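Local coordinates for protein KP6 killer toxin subunit alpha (Ustilago maydis virus P6, PDB 4GVB) that forms one half of a secreted heterodimeric antifungal toxin, recognising cellular receptors on susceptible fungal cells before the beta subunit joins in precipitating cell death, at residues W14-T19 with C51-D56; L39-Y44 with D55-Q60. One frame throughout, in Å; residues are numbered along the deposited sequence.

Contact 1. Residues W14-T19 with C51-D56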
ATOM      1  N   TRP A  14       3.865  -7.409 -19.926  1.00 22.69           N
ATOM      2  CA  TRP A  14       2.919  -7.610 -18.842  1.00 24.32           C
ATOM      3  C   TRP A  14       2.438  -6.271 -18.302  1.00 24.34           C
ATOM      4  O   TRP A  14       3.174  -5.274 -18.321  1.00 17.89           O
ATOM      5  CB  TRP A  14       3.567  -8.418 -17.721  1.00 26.15           C
ATOM      6  CG  TRP A  14       4.071  -9.761 -18.143  1.00 25.73           C
ATOM      7  CD1 TRP A  14       5.375 -10.139 -18.324  1.00 26.71           C
ATOM      8  CD2 TRP A  14       3.278 -10.912 -18.420  1.00 28.62           C
ATOM      9  NE1 TRP A  14       5.434 -11.459 -18.701  1.00 31.97           N
ATOM     10  CE2 TRP A  14       4.157 -11.955 -18.768  1.00 30.47           C
ATOM     11  CE3 TRP A  14       1.902 -11.163 -18.406  1.00 32.11           C
ATOM     12  CZ2 TRP A  14       3.706 -13.230 -19.101  1.00 30.42           C
ATOM     13  CZ3 TRP A  14       1.454 -12.430 -18.742  1.00 39.48           C
ATOM     14  CH2 TRP A  14       2.354 -13.448 -19.084  1.00 36.20           C
ATOM     15  N   GLU A  15       1.192  -6.249 -17.832  1.00 24.00           N
ATOM     16  CA  GLU A  15       0.608  -5.066 -17.231  1.00 22.76           C
ATOM     17  C   GLU A  15      -0.145  -5.516 -15.991  1.00 26.98           C
ATOM     18  O   GLU A  15      -1.196  -6.141 -16.114  1.00 26.67           O
ATOM     19  CB  GLU A  15      -0.361  -4.424 -18.202  1.00 23.31           C
ATOM     20  CG  GLU A  15      -1.222  -3.334 -17.609  1.00 25.06           C
ATOM     21  CD  GLU A  15      -2.102  -2.721 -18.656  1.00 32.08           C
ATOM     22  OE1 GLU A  15      -2.144  -3.289 -19.771  1.00 32.56           O
ATOM     23  OE2 GLU A  15      -2.722  -1.672 -18.383  1.00 33.43           O
ATOM     24  N   CYS A  16       0.390  -5.217 -14.805  1.00 22.33           N
ATOM     25  CA  CYS A  16      -0.124  -5.819 -13.568  1.00 20.77           C
ATOM     26  C   CYS A  16      -0.531  -4.768 -12.544  1.00 18.48           C
ATOM     27  O   CYS A  16      -0.073  -3.633 -12.602  1.00 20.27           O
ATOM     28  CB  CYS A  16       0.939  -6.729 -12.937  1.00 22.55           C
ATOM     29  SG  CYS A  16       1.501  -8.121 -13.917  1.00 24.59           S
ATOM     30  N   TRP A  17      -1.398  -5.155 -11.609  1.00 21.50           N
ATOM     31  CA  TRP A  17      -1.813  -4.256 -10.535  1.00 19.33           C
ATOM     32  C   TRP A  17      -2.291  -4.997  -9.293  1.00 20.59           C
ATOM     33  O   TRP A  17      -2.741  -6.145  -9.363  1.00 21.29           O
ATOM     34  CB  TRP A  17      -2.890  -3.265 -11.002  1.00 21.91           C
ATOM     35  CG  TRP A  17      -4.162  -3.889 -11.499  1.00 27.15           C
ATOM     36  CD1 TRP A  17      -5.315  -4.109 -10.784  1.00 25.76           C
ATOM     37  CD2 TRP A  17      -4.422  -4.353 -12.830  1.00 27.16           C
ATOM     38  NE1 TRP A  17      -6.259  -4.699 -11.589  1.00 26.16           N
ATOM     39  CE2 TRP A  17      -5.741  -4.852 -12.850  1.00 28.30           C
ATOM     40  CE3 TRP A  17      -3.663  -4.403 -14.003  1.00 26.74           C
ATOM     41  CZ2 TRP A  17      -6.317  -5.388 -14.000  1.00 29.27           C
ATOM     42  CZ3 TRP A  17      -4.237  -4.942 -15.141  1.00 30.76           C
ATOM     43  CH2 TRP A  17      -5.548  -5.431 -15.129  1.00 31.45           C
ATOM     44  N   CYS A  18      -2.204  -4.317  -8.152  1.00 19.48           N
ATOM     45  CA  CYS A  18      -2.727  -4.855  -6.902  1.00 19.32           C
ATOM     46  C   CYS A  18      -4.251  -4.709  -6.857  1.00 22.14           C
ATOM     47  O   CYS A  18      -4.786  -3.714  -7.318  1.00 24.36           O
ATOM     48  CB  CYS A  18      -2.097  -4.125  -5.712  1.00 17.28           C
ATOM     49  SG  CYS A  18      -0.307  -4.337  -5.587  1.00 18.44           S
ATOM     50  N   THR A  19      -4.933  -5.706  -6.299  1.00 23.78           N
ATOM     51  CA  THR A  19      -6.386  -5.662  -6.152  1.00 25.05           C
ATOM     52  C   THR A  19      -6.837  -5.946  -4.725  1.00 21.59           C
ATOM     53  O   THR A  19      -6.290  -6.804  -4.050  1.00 25.51           O
ATOM     54  CB  THR A  19      -7.093  -6.637  -7.112  1.00 25.27           C
ATOM     55  OG1 THR A  19      -6.684  -7.979  -6.833  1.00 25.13           O
ATOM     56  CG2 THR A  19      -6.758  -6.297  -8.554  1.00 23.11           C
ATOM     57  N   CYS A  51       1.268  -1.358 -13.469  1.00 17.69           N
ATOM     58  CA  CYS A  51       2.716  -1.545 -13.554  1.00 21.00           C
ATOM     59  C   CYS A  51       3.083  -2.436 -14.728  1.00 18.84           C
ATOM     60  O   CYS A  51       2.655  -3.586 -14.801  1.00 17.98           O
ATOM     61  CB  CYS A  51       3.299  -2.155 -12.272  1.00 18.10           C
ATOM     62  SG  CYS A  51       5.128  -2.077 -12.162  1.00 16.02           S
ATOM     63  N   LEU A  52       3.907  -1.898 -15.620  1.00 19.74           N
ATOM     64  CA  LEU A  52       4.279  -2.591 -16.842  1.00 19.22           C
ATOM     65  C   LEU A  52       5.744  -3.010 -16.809  1.00 19.85           C
ATOM     66  O   LEU A  52       6.574  -2.349 -16.190  1.00 16.54           O
ATOM     67  CB  LEU A  52       3.966  -1.713 -18.063  1.00 17.42           C
ATOM     68  CG  LEU A  52       2.471  -1.587 -18.374  1.00 24.63           C
ATOM     69  CD1 LEU A  52       1.790  -0.669 -17.393  1.00 23.45           C
ATOM     70  CD2 LEU A  52       2.226  -1.086 -19.802  1.00 22.32           C
ATOM     71  N   PHE A  53       6.044  -4.139 -17.442  1.00 18.33           N
ATOM     72  CA  PHE A  53       7.409  -4.584 -17.616  1.00 17.93           C
ATOM     73  C   PHE A  53       7.568  -5.586 -18.768  1.00 18.23           C
ATOM     74  O   PHE A  53       6.613  -6.269 -19.183  1.00 20.54           O
ATOM     75  CB  PHE A  53       8.033  -5.140 -16.309  1.00 15.20           C
ATOM     76  CG  PHE A  53       7.053  -5.831 -15.399  1.00 18.60           C
ATOM     77  CD1 PHE A  53       6.612  -7.125 -15.669  1.00 21.52           C
ATOM     78  CD2 PHE A  53       6.573  -5.187 -14.261  1.00 17.26           C
ATOM     79  CE1 PHE A  53       5.694  -7.755 -14.825  1.00 19.75           C
ATOM     80  CE2 PHE A  53       5.658  -5.814 -13.404  1.00 18.68           C
ATOM     81  CZ  PHE A  53       5.215  -7.091 -13.693  1.00 20.41           C
ATOM     82  N   SER A  54       8.790  -5.664 -19.275  1.00 17.38           N
ATOM     83  CA  SER A  54       9.103  -6.584 -20.363  1.00 18.66           C
ATOM     84  C   SER A  54       9.597  -7.897 -19.769  1.00 19.63           C
ATOM     85  O   SER A  54       9.059  -8.962 -20.052  1.00 24.39           O
ATOM     86  CB  SER A  54      10.160  -5.970 -21.302  1.00 21.83           C
ATOM     87  OG  SER A  54      10.552  -6.900 -22.298  1.00 18.18           O
ATOM     88  N   ASP A  55      10.624  -7.823 -18.933  1.00 21.25           N
ATOM     89  CA  ASP A  55      11.040  -9.004 -18.197  1.00 21.29           C
ATOM     90  C   ASP A  55       9.860  -9.467 -17.341  1.00 22.57           C
ATOM     91  O   ASP A  55       9.002  -8.669 -16.966  1.00 17.34           O
ATOM     92  CB  ASP A  55      12.270  -8.714 -17.334  1.00 21.07           C
ATOM     93  CG  ASP A  55      13.538  -8.523 -18.156  1.00 22.49           C
ATOM     94  OD1 ASP A  55      13.552  -8.898 -19.350  1.00 21.11           O
ATOM     95  OD2 ASP A  55      14.530  -8.018 -17.601  1.00 27.34           O
ATOM     96  N   ASP A  56       9.809 -10.756 -17.040  1.00 20.64           N
ATOM     97  CA  ASP A  56       8.686 -11.294 -16.286  1.00 21.16           C
ATOM     98  C   ASP A  56       8.871 -11.046 -14.794  1.00 19.65           C
ATOM     99  O   ASP A  56       9.410 -11.888 -14.077  1.00 22.38           O
ATOM    100  CB  ASP A  56       8.545 -12.791 -16.548  1.00 24.54           C
ATOM    101  CG  ASP A  56       7.283 -13.359 -15.950  1.00 26.84           C
ATOM    102  OD1 ASP A  56       6.601 -12.622 -15.214  1.00 26.06           O
ATOM    103  OD2 ASP A  56       6.977 -14.537 -16.211  1.00 25.84           O
TER
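W14 turns CG anti to its own carbonyl carbon (chi1 -58°), which sets the indole beside the backbone N, while W14 CB approaches F53 CE1 obliquely at 3.7 Å. C16 has the same first torsion (chi1 -61°), which places SG 3.9 Å from F53 CZ in an oblique sulfur-aromatic contact. W14 with F53 and C16 with C51 pair on one face of the antiparallel strands; E15 and L52 lie side by side on the other, E15 CB 4.0 Å from L52 CG. Four backbone bonds join the strands: W14 and F53 exchange two, and C16 and C51 exchange two shorter, straighter ones, C16 N to C51 O being 2.8 Å. Between them, L52 CA makes a CA-H...O contact with W14 O. Beyond the strand, the chain bends round the indole: D55 O lies at its edge, and the D56 carboxylate plane is turned 28° from the indole plane, with D56 CG 3.8 Å from W14 NE1. R58 adds a cation-pi contact to W14 and a salt bridge to D56. These are the two central strands of a four-stranded antiparallel sheet, flanked by 71-76 and 43-45; helix 58-67 covers the C16 and C51 face, and the C16-C74 disulfide ties 14-19 to strand 71-76.

Contact 2. Residues L39-Y44 with D55-Q60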
ATOM      1  N   LEU A  39      10.817  -0.473  -8.773  1.00 17.57           N
ATOM      2  CA  LEU A  39      11.028  -1.740  -9.458  1.00 18.12           C
ATOM      3  C   LEU A  39      11.830  -1.511 -10.732  1.00 19.61           C
ATOM      4  O   LEU A  39      11.336  -0.949 -11.713  1.00 15.84           O
ATOM      5  CB  LEU A  39       9.696  -2.433  -9.780  1.00 17.33           C
ATOM      6  CG  LEU A  39       9.801  -3.838 -10.384  1.00 17.88           C
ATOM      7  CD1 LEU A  39      10.621  -4.781  -9.491  1.00 19.96           C
ATOM      8  CD2 LEU A  39       8.425  -4.422 -10.632  1.00 19.35           C
ATOM      9  N   SER A  40      13.072  -1.952 -10.709  1.00 17.05           N
ATOM     10  CA  SER A  40      13.963  -1.774 -11.856  1.00 21.24           C
ATOM     11  C   SER A  40      13.343  -2.325 -13.133  1.00 20.33           C
ATOM     12  O   SER A  40      12.789  -3.421 -13.141  1.00 19.92           O
ATOM     13  CB  SER A  40      15.309  -2.447 -11.582  1.00 28.79           C
ATOM     14  OG  SER A  40      16.187  -2.325 -12.690  1.00 28.19           O
ATOM     15  N   LYS A  41      13.430  -1.539 -14.204  1.00 23.00           N
ATOM     16  CA  LYS A  41      13.003  -1.967 -15.531  1.00 23.72           C
ATOM     17  C   LYS A  41      11.493  -1.835 -15.715  1.00 19.63           C
ATOM     18  O   LYS A  41      10.966  -2.113 -16.789  1.00 18.68           O
ATOM     19  CB  LYS A  41      13.451  -3.406 -15.810  1.00 20.67           C
ATOM     20  CG  LYS A  41      14.948  -3.641 -15.631  1.00 26.23           C
ATOM     21  CD  LYS A  41      15.328  -5.109 -15.823  1.00 27.00           C
ATOM     22  CE  LYS A  41      14.784  -5.981 -14.694  1.00 28.55           C
ATOM     23  NZ  LYS A  41      14.922  -7.439 -14.955  1.00 27.44           N
ATOM     24  N   SER A  42      10.785  -1.421 -14.672  1.00 16.41           N
ATOM     25  CA  SER A  42       9.338  -1.312 -14.784  1.00 16.07           C
ATOM     26  C   SER A  42       8.925   0.071 -15.293  1.00 13.71           C
ATOM     27  O   SER A  42       9.689   1.036 -15.254  1.00 14.89           O
ATOM     28  CB  SER A  42       8.659  -1.616 -13.437  1.00 14.73           C
ATOM     29  OG  SER A  42       8.838  -0.532 -12.547  1.00 18.21           O
ATOM     30  N   TYR A  43       7.694   0.153 -15.769  1.00 16.74           N
ATOM     31  CA  TYR A  43       7.108   1.418 -16.174  1.00 15.63           C
ATOM     32  C   TYR A  43       5.808   1.601 -15.406  1.00 19.80           C
ATOM     33  O   TYR A  43       4.916   0.746 -15.489  1.00 20.23           O
ATOM     34  CB  TYR A  43       6.816   1.385 -17.677  1.00 19.22           C
ATOM     35  CG  TYR A  43       6.186   2.641 -18.211  1.00 19.96           C
ATOM     36  CD1 TYR A  43       6.971   3.724 -18.592  1.00 22.25           C
ATOM     37  CD2 TYR A  43       4.810   2.749 -18.336  1.00 21.85           C
ATOM     38  CE1 TYR A  43       6.398   4.877 -19.081  1.00 26.16           C
ATOM     39  CE2 TYR A  43       4.229   3.902 -18.816  1.00 23.34           C
ATOM     40  CZ  TYR A  43       5.026   4.959 -19.188  1.00 23.22           C
ATOM     41  OH  TYR A  43       4.459   6.115 -19.683  1.00 32.13           O
ATOM     42  N   TYR A  44       5.703   2.689 -14.642  1.00 21.55           N
ATOM     43  CA  TYR A  44       4.458   2.964 -13.924  1.00 18.98           C
ATOM     44  C   TYR A  44       3.525   3.898 -14.700  1.00 22.09           C
ATOM     45  O   TYR A  44       3.756   5.101 -14.783  1.00 23.74           O
ATOM     46  CB  TYR A  44       4.699   3.514 -12.507  1.00 23.77           C
ATOM     47  CG  TYR A  44       3.393   3.767 -11.777  1.00 23.61           C
ATOM     48  CD1 TYR A  44       2.475   2.745 -11.593  1.00 24.93           C
ATOM     49  CD2 TYR A  44       3.068   5.031 -11.290  1.00 28.57           C
ATOM     50  CE1 TYR A  44       1.253   2.966 -10.958  1.00 23.26           C
ATOM     51  CE2 TYR A  44       1.850   5.264 -10.647  1.00 27.91           C
ATOM     52  CZ  TYR A  44       0.949   4.225 -10.483  1.00 29.43           C
ATOM     53  OH  TYR A  44      -0.261   4.433  -9.844  1.00 24.23           O
ATOM     54  N   ASP A  55      10.624  -7.823 -18.933  1.00 21.25           N
ATOM     55  CA  ASP A  55      11.040  -9.004 -18.197  1.00 21.29           C
ATOM     56  C   ASP A  55       9.860  -9.467 -17.341  1.00 22.57           C
ATOM     57  O   ASP A  55       9.002  -8.669 -16.966  1.00 17.34           O
ATOM     58  CB  ASP A  55      12.270  -8.714 -17.334  1.00 21.07           C
ATOM     59  CG  ASP A  55      13.538  -8.523 -18.156  1.00 22.49           C
ATOM     60  OD1 ASP A  55      13.552  -8.898 -19.350  1.00 21.11           O
ATOM     61  OD2 ASP A  55      14.530  -8.018 -17.601  1.00 27.34           O
ATOM     62  N   ASP A  56       9.809 -10.756 -17.040  1.00 20.64           N
ATOM     63  CA  ASP A  56       8.686 -11.294 -16.286  1.00 21.16           C
ATOM     64  C   ASP A  56       8.871 -11.046 -14.794  1.00 19.65           C
ATOM     65  O   ASP A  56       9.410 -11.888 -14.077  1.00 22.38           O
ATOM     66  CB  ASP A  56       8.545 -12.791 -16.548  1.00 24.54           C
ATOM     67  CG  ASP A  56       7.283 -13.359 -15.950  1.00 26.84           C
ATOM     68  OD1 ASP A  56       6.601 -12.622 -15.214  1.00 26.06           O
ATOM     69  OD2 ASP A  56       6.977 -14.537 -16.211  1.00 25.84           O
ATOM     70  N   LEU A  57       8.422  -9.886 -14.335  1.00 20.79           N
ATOM     71  CA  LEU A  57       8.564  -9.506 -12.935  1.00 21.13           C
ATOM     72  C   LEU A  57       7.290  -9.812 -12.145  1.00 18.65           C
ATOM     73  O   LEU A  57       7.089  -9.287 -11.045  1.00 17.63           O
ATOM     74  CB  LEU A  57       8.880  -8.012 -12.830  1.00 15.64           C
ATOM     75  CG  LEU A  57      10.092  -7.510 -13.623  1.00 18.75           C
ATOM     76  CD1 LEU A  57      10.300  -6.011 -13.413  1.00 16.21           C
ATOM     77  CD2 LEU A  57      11.359  -8.263 -13.256  1.00 18.38           C
ATOM     78  N   ARG A  58       6.424 -10.648 -12.711  1.00 20.93           N
ATOM     79  CA  ARG A  58       5.144 -10.967 -12.072  1.00 23.95           C
ATOM     80  C   ARG A  58       5.296 -11.526 -10.654  1.00 22.34           C
ATOM     81  O   ARG A  58       4.552 -11.151  -9.729  1.00 21.03           O
ATOM     82  CB  ARG A  58       4.323 -11.930 -12.947  1.00 25.58           C
ATOM     83  CG  ARG A  58       3.656 -11.276 -14.165  1.00 27.93           C
ATOM     84  CD  ARG A  58       2.931 -12.313 -15.018  1.00 25.67           C
ATOM     85  NE  ARG A  58       3.866 -13.335 -15.484  1.00 30.27           N
ATOM     86  CZ  ARG A  58       3.510 -14.439 -16.134  1.00 32.59           C
ATOM     87  NH1 ARG A  58       2.232 -14.668 -16.394  1.00 31.72           N
ATOM     88  NH2 ARG A  58       4.431 -15.315 -16.517  1.00 27.72           N
ATOM     89  N   ASN A  59       6.244 -12.432 -10.468  1.00 20.18           N
ATOM     90  CA  ASN A  59       6.407 -13.058  -9.161  1.00 24.06           C
ATOM     91  C   ASN A  59       6.824 -12.046  -8.110  1.00 24.02           C
ATOM     92  O   ASN A  59       6.265 -12.007  -7.008  1.00 23.48           O
ATOM     93  CB  ASN A  59       7.439 -14.178  -9.221  1.00 29.20           C
ATOM     94  CG  ASN A  59       7.318 -15.136  -8.054  1.00 35.48           C
ATOM     95  OD1 ASN A  59       6.208 -15.519  -7.655  1.00 28.71           O
ATOM     96  ND2 ASN A  59       8.456 -15.532  -7.497  1.00 35.65           N
ATOM     97  N   GLN A  60       7.837 -11.251  -8.445  1.00 21.80           N
ATOM     98  CA  GLN A  60       8.300 -10.184  -7.574  1.00 18.47           C
ATOM     99  C   GLN A  60       7.158  -9.223  -7.257  1.00 18.80           C
ATOM    100  O   GLN A  60       6.898  -8.923  -6.095  1.00 17.98           O
ATOM    101  CB  GLN A  60       9.467  -9.412  -8.211  1.00 21.05           C
ATOM    102  CG  GLN A  60      10.761 -10.213  -8.365  1.00 27.29           C
ATOM    103  CD  GLN A  60      10.811 -11.077  -9.640  1.00 27.29           C
ATOM    104  OE1 GLN A  60       9.791 -11.342 -10.278  1.00 26.41           O
ATOM    105  NE2 GLN A  60      12.013 -11.512 -10.004  1.00 34.17           N
TER
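The side chains of L39 and L57 run antiparallel alongside one another, joining a type II beta turn, L39 to S42, to the N-terminal end of helix 58-67, where L57 holds the N-cap position. The touching is done by one methyl: L57 CD1 lies 3.7 Å from L39 CD2, near L39 CG as well, and 3.6 Å from S40 O in the turn. L57 CD2 faces instead the ammonium end of K41, at 4.0 Å from NZ. K41 and D55 cross at about a right angle. The lysine chain bends at chi3 (-69°), which places CE, and its NZ donates to D55 OD2 at 2.7 Å on the anti lone pair, the one away from OD1. D55 OD2 also accepts a hydrogen bond from N2 ND2, which connects the N-terminal residues to this surface site. Within the turn, L39 O accepts from both S42 N and S42 OG, and S42 OG is also hydrogen-bonded to G36 N. At the helix start, D56 forms an Asx turn through OD1 and R58 N. R58 meets the carboxylate side-on, NE to OD1 and NH2 to OD2; both oxygens lie close to the guanidinium plane, while the donors reach their syn sides about 30° out of the carboxylate plane. On OD1, R58 NE and R58 N arrive from opposite faces of the carboxylate plane, at 2.8 and 3.2 Å.

From the N terminus, strand 14-19 comes first, and contact 1 closes a long loop on it when the chain returns as strand 50-53; that loop contains helix 28-33, the 39-42 turn and strand 43-45. Contact 2 closes a much shorter loop, from 39-44 over strand 50-53 to the start of helix 58-67. It starts inside the first loop and ends beyond strand 50-53: the two loops cross rather than nest, and they share D55 and D56. They meet directly where L52 O reaches Y43 N, a probable hydrogen bond between neighbouring strands, and where F53 CE1 packs on R58 N. Together they tie sheet, turn and helix 58-67 into one unit.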